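Local coordinates for UPF0434 family protein (Haloferax volcanii, PDB 6F5Z) that probably activates methyltransferases as a Trm112-type partner subunit, here bound in a holoenzyme-like complex with the putative methyltransferase Hvo_0019, at residues L9-P12 against E17-L20; E21-D26 against E32-G37. All blocks are in the same frame, centred on the assembly; numbering follows the deposited sequence.

Contact 1 of 2, residues L9-P12 against E17-L20; sequences LCDP and ELEL
L18 presses its branched end against the backbone of L9, C10 and D11, and the chain comes nearest the loop one residue earlier, at E17, just before the strand begins. There the two chains approach to 5.2 Å between E17 CA and C10 CA, while the E17 backbone pairs with T38. No direct hydrogen bond joins the segments; a water does the joining instead, donating to L9 O over 2.7 Å and accepting from L18 N over 2.9 Å, so two backbone groups are satisfied through one molecule. From that same residue the side chain sets out with CG opposite its own carbonyl carbon (chi1 -64°), and this brings the fork down over the flat face of the C10-D11 peptide. L18 CD1 lies 3.5 Å from C10 C, with L9 CB at its flank; L18 CG stands 3.7 Å from D11 N; and L18 CD2 leans to the D11 end, 4.0 Å from D11 CB. In this Trm112p-like chain, assigned to the zinc beta-ribbon clan, loop 9-12 thus lies against strand 18-22, which within this chain is an edge of a four-stranded antiparallel sheet. The same loop also meets the methyltransferase chain, where C10 makes backbone hydrogen bonds and L9 packs on F99 of that chain. With an alanine here in place of L18, the face of the C10-D11 peptide would probably lose its apolar cover, a gap opening where CD1 and CD2 had lain. The D11 carboxylate is held independently, by T40 through OD2 and by Y44 and L13 through OD1. Beyond L18 the strand leaves the loop: E19 pairs by its backbone with I36, and L20 packs on L35 and I46.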
# COMPACT_ATOMS: atom_id res chain seq x y z
N LEU C 9 -23.78 5.60 -12.59
CA LEU C 9 -24.74 5.30 -11.54
C LEU C 9 -25.69 4.20 -11.98
O LEU C 9 -25.98 4.08 -13.17
CB LEU C 9 -25.55 6.55 -11.17
CG LEU C 9 -24.75 7.74 -10.60
CD1 LEU C 9 -25.70 8.91 -10.31
CD2 LEU C 9 -24.01 7.34 -9.29
N CYS C 10 -26.19 3.44 -11.03
CA CYS C 10 -27.16 2.40 -11.31
C CYS C 10 -28.10 2.26 -10.15
O CYS C 10 -27.88 2.81 -9.07
CB CYS C 10 -26.47 1.09 -11.63
SG CYS C 10 -25.55 0.41 -10.24
N ASP C 11 -29.22 1.55 -10.38
CA ASP C 11 -30.17 1.33 -9.32
C ASP C 11 -29.49 0.52 -8.21
O ASP C 11 -28.95 -0.52 -8.48
CB ASP C 11 -31.36 0.55 -9.88
CG ASP C 11 -32.58 0.51 -8.99
OD1 ASP C 11 -32.42 0.42 -7.74
OD2 ASP C 11 -33.71 0.49 -9.53
N PRO C 12 -29.45 1.01 -6.96
CA PRO C 12 -28.77 0.24 -5.90
C PRO C 12 -29.41 -1.11 -5.63
O PRO C 12 -28.72 -2.00 -5.16
CB PRO C 12 -28.89 1.14 -4.67
CG PRO C 12 -30.09 2.04 -4.95
CD PRO C 12 -30.02 2.28 -6.45
N GLU C 17 -30.02 -0.13 -15.09
CA GLU C 17 -29.93 1.22 -15.61
C GLU C 17 -31.00 2.13 -14.99
O GLU C 17 -32.12 1.67 -14.72
CB GLU C 17 -30.12 1.15 -17.15
CG GLU C 17 -29.75 2.42 -17.91
CD GLU C 17 -28.27 2.80 -17.97
OE1 GLU C 17 -28.00 3.98 -18.31
OE2 GLU C 17 -27.40 1.94 -17.70
N LEU C 18 -30.64 3.42 -14.80
CA LEU C 18 -31.57 4.45 -14.35
C LEU C 18 -31.88 5.36 -15.53
O LEU C 18 -31.00 5.69 -16.34
CB LEU C 18 -30.93 5.33 -13.25
CG LEU C 18 -30.61 4.56 -11.97
CD1 LEU C 18 -29.52 5.31 -11.17
CD2 LEU C 18 -31.86 4.35 -11.09
N GLU C 19 -33.10 5.85 -15.56
CA GLU C 19 -33.55 6.84 -16.53
C GLU C 19 -33.50 8.18 -15.79
O GLU C 19 -34.05 8.29 -14.70
CB GLU C 19 -35.01 6.52 -16.95
CG GLU C 19 -35.69 7.56 -17.83
CD GLU C 19 -37.21 7.59 -17.77
OE1 GLU C 19 -37.78 8.68 -17.99
OE2 GLU C 19 -37.82 6.54 -17.48
N LEU C 20 -32.91 9.19 -16.41
CA LEU C 20 -32.88 10.53 -15.84
C LEU C 20 -34.03 11.37 -16.37
O LEU C 20 -34.21 11.47 -17.60
CB LEU C 20 -31.53 11.21 -16.18
CG LEU C 20 -31.39 12.69 -15.80
CD1 LEU C 20 -31.40 12.88 -14.27
CD2 LEU C 20 -30.15 13.27 -16.40
O HOH W 1 -27.92 4.25 -15.11

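Contact 2 of 2, residues E21-D26 against E32-G37; sequences EVDERD and EGRLIG
E21 and R34 face each other as a hydrogen-bonded antiparallel pair, and beyond them D23 and E24 both confront E32, a classic beta bulge where the antiparallel pair 18-22/33-37 bends into the two-stranded 24-26/29-31 sheet. E32 O takes D23 N at 2.8 Å and E24 N at 3.1 Å from the same face of its carbonyl plane. Packing is tight here: G33 lets E21 O approach its CA to 3.1 Å in a CA-H...O contact; a beta carbon would collide with that oxygen. R34 (chi1 62°, bent again at chi3) carries its guanidinium across to residues 21-23, where its edge meets two acids in a salt-bridge network. NH1 and NH2 both grip the one oxygen D23 OD2 by bent hydrogen bonds, NH2 at 2.7 Å, while the bond from R34 NH1 to E21 OE1 is straighter (161°) but longer (3.2 Å). The outer ends of E24 and E32 are looser, the exposed E24 turned to solvent, though E32 N still bonds E24 O. Their carboxylates come close, E24 OE1 4.4 Å from E32 OE2, probably eased by D48 N, which bonds E32 OE2, and by one water, donating to E24 OE1 at 2.8 Å and E32 OE2 at 2.7 Å.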
# COMPACT_ATOMS: atom_id res chain seq x y z
N GLU C 21 -34.75 12.02 -15.45
CA GLU C 21 -35.75 13.04 -15.74
C GLU C 21 -35.22 14.34 -15.12
O GLU C 21 -34.83 14.36 -13.93
CB GLU C 21 -37.11 12.72 -15.12
CG GLU C 21 -37.79 11.52 -15.76
CD GLU C 21 -39.23 11.35 -15.31
OE1 GLU C 21 -39.65 12.02 -14.34
OE2 GLU C 21 -39.92 10.48 -15.90
N VAL C 22 -35.20 15.43 -15.90
CA VAL C 22 -34.67 16.71 -15.42
C VAL C 22 -35.78 17.74 -15.27
O VAL C 22 -36.54 17.98 -16.21
CB VAL C 22 -33.58 17.21 -16.40
CG1 VAL C 22 -33.03 18.57 -15.99
CG2 VAL C 22 -32.43 16.22 -16.52
N ASP C 23 -35.85 18.38 -14.10
CA ASP C 23 -36.77 19.47 -13.88
C ASP C 23 -36.07 20.79 -13.85
O ASP C 23 -36.68 21.79 -14.21
CB ASP C 23 -37.60 19.28 -12.62
CG ASP C 23 -38.59 18.18 -12.83
OD1 ASP C 23 -39.50 18.35 -13.68
OD2 ASP C 23 -38.41 17.13 -12.23
N GLU C 24 -34.80 20.84 -13.44
CA GLU C 24 -34.03 22.08 -13.39
C GLU C 24 -32.57 21.76 -13.58
O GLU C 24 -32.06 20.82 -12.94
CB GLU C 24 -34.22 22.80 -12.03
CG GLU C 24 -33.48 24.13 -11.93
CD GLU C 24 -33.54 24.80 -10.57
OE1 GLU C 24 -34.16 24.24 -9.64
OE2 GLU C 24 -32.94 25.88 -10.44
N ARG C 25 -31.89 22.52 -14.44
CA ARG C 25 -30.47 22.29 -14.70
C ARG C 25 -29.74 23.59 -14.93
O ARG C 25 -30.37 24.62 -15.23
CB ARG C 25 -30.30 21.36 -15.91
CG ARG C 25 -30.72 21.97 -17.26
CD ARG C 25 -30.56 21.01 -18.44
NE ARG C 25 -29.19 20.47 -18.47
CZ ARG C 25 -28.88 19.21 -18.77
NH1 ARG C 25 -29.83 18.35 -19.14
NH2 ARG C 25 -27.63 18.79 -18.68
N ASP C 26 -28.42 23.52 -14.84
CA ASP C 26 -27.56 24.67 -15.14
C ASP C 26 -26.39 24.10 -15.91
O ASP C 26 -25.39 23.67 -15.31
CB ASP C 26 -27.10 25.36 -13.84
CG ASP C 26 -26.21 26.58 -14.04
OD1 ASP C 26 -25.88 26.90 -15.21
OD2 ASP C 26 -25.78 27.17 -13.02
N GLU C 32 -32.63 19.70 -10.10
CA GLU C 32 -33.85 19.04 -9.67
C GLU C 32 -34.22 18.00 -10.71
O GLU C 32 -34.07 18.27 -11.90
CB GLU C 32 -35.00 20.04 -9.52
CG GLU C 32 -34.76 21.10 -8.47
CD GLU C 32 -34.56 20.61 -7.03
OE1 GLU C 32 -35.12 19.54 -6.69
OE2 GLU C 32 -34.00 21.39 -6.23
N GLY C 33 -34.71 16.85 -10.26
CA GLY C 33 -35.06 15.79 -11.18
C GLY C 33 -35.14 14.48 -10.44
O GLY C 33 -35.32 14.47 -9.22
N ARG C 34 -35.03 13.40 -11.18
CA ARG C 34 -35.07 12.10 -10.55
C ARG C 34 -34.41 11.07 -11.45
O ARG C 34 -34.33 11.25 -12.66
CB ARG C 34 -36.52 11.69 -10.20
CG ARG C 34 -37.42 11.57 -11.42
CD ARG C 34 -38.91 11.80 -11.10
NE ARG C 34 -39.08 13.06 -10.39
CZ ARG C 34 -39.08 14.27 -10.98
NH1 ARG C 34 -39.05 14.37 -12.30
NH2 ARG C 34 -39.12 15.37 -10.24
N LEU C 35 -33.96 9.98 -10.83
CA LEU C 35 -33.38 8.84 -11.50
C LEU C 35 -34.35 7.70 -11.26
O LEU C 35 -34.71 7.43 -10.11
CB LEU C 35 -32.00 8.53 -10.85
CG LEU C 35 -30.93 9.53 -11.28
CD1 LEU C 35 -29.73 9.52 -10.30
CD2 LEU C 35 -30.43 9.23 -12.70
N ILE C 36 -34.85 7.09 -12.34
CA ILE C 36 -35.88 6.06 -12.21
C ILE C 36 -35.36 4.72 -12.64
O ILE C 36 -34.82 4.58 -13.72
CB ILE C 36 -37.12 6.47 -13.04
CG1 ILE C 36 -37.66 7.86 -12.61
CG2 ILE C 36 -38.23 5.39 -12.90
CD1 ILE C 36 -38.75 8.44 -13.51
N GLY C 37 -35.52 3.72 -11.76
CA GLY C 37 -35.11 2.37 -12.06
C GLY C 37 -35.87 1.81 -13.26
O GLY C 37 -37.10 1.72 -13.20
O HOH W 2 -33.82 24.04 -6.87

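How the contacts relate
From the N terminus, the chain first meets itself at contact 1, where the loop 9-12 returns within a few residues to the start of strand 18-22. That closure is complete before contact 2 begins, so the two follow in series and neither nests nor crosses. Contact 2 then closes the longer excursion through the small two-stranded sheet of 24-26 and 29-31, bringing strand 33-37 back beside 18-22. Strand 18-22 is the shared element: loop 9-12 packs against its beginning, strand 33-37 along its length. The contacts also touch directly, through a probable hydrogen bond of 2.8 Å from I36 N to E19 O and packing of D11 OD2 on G37 CA.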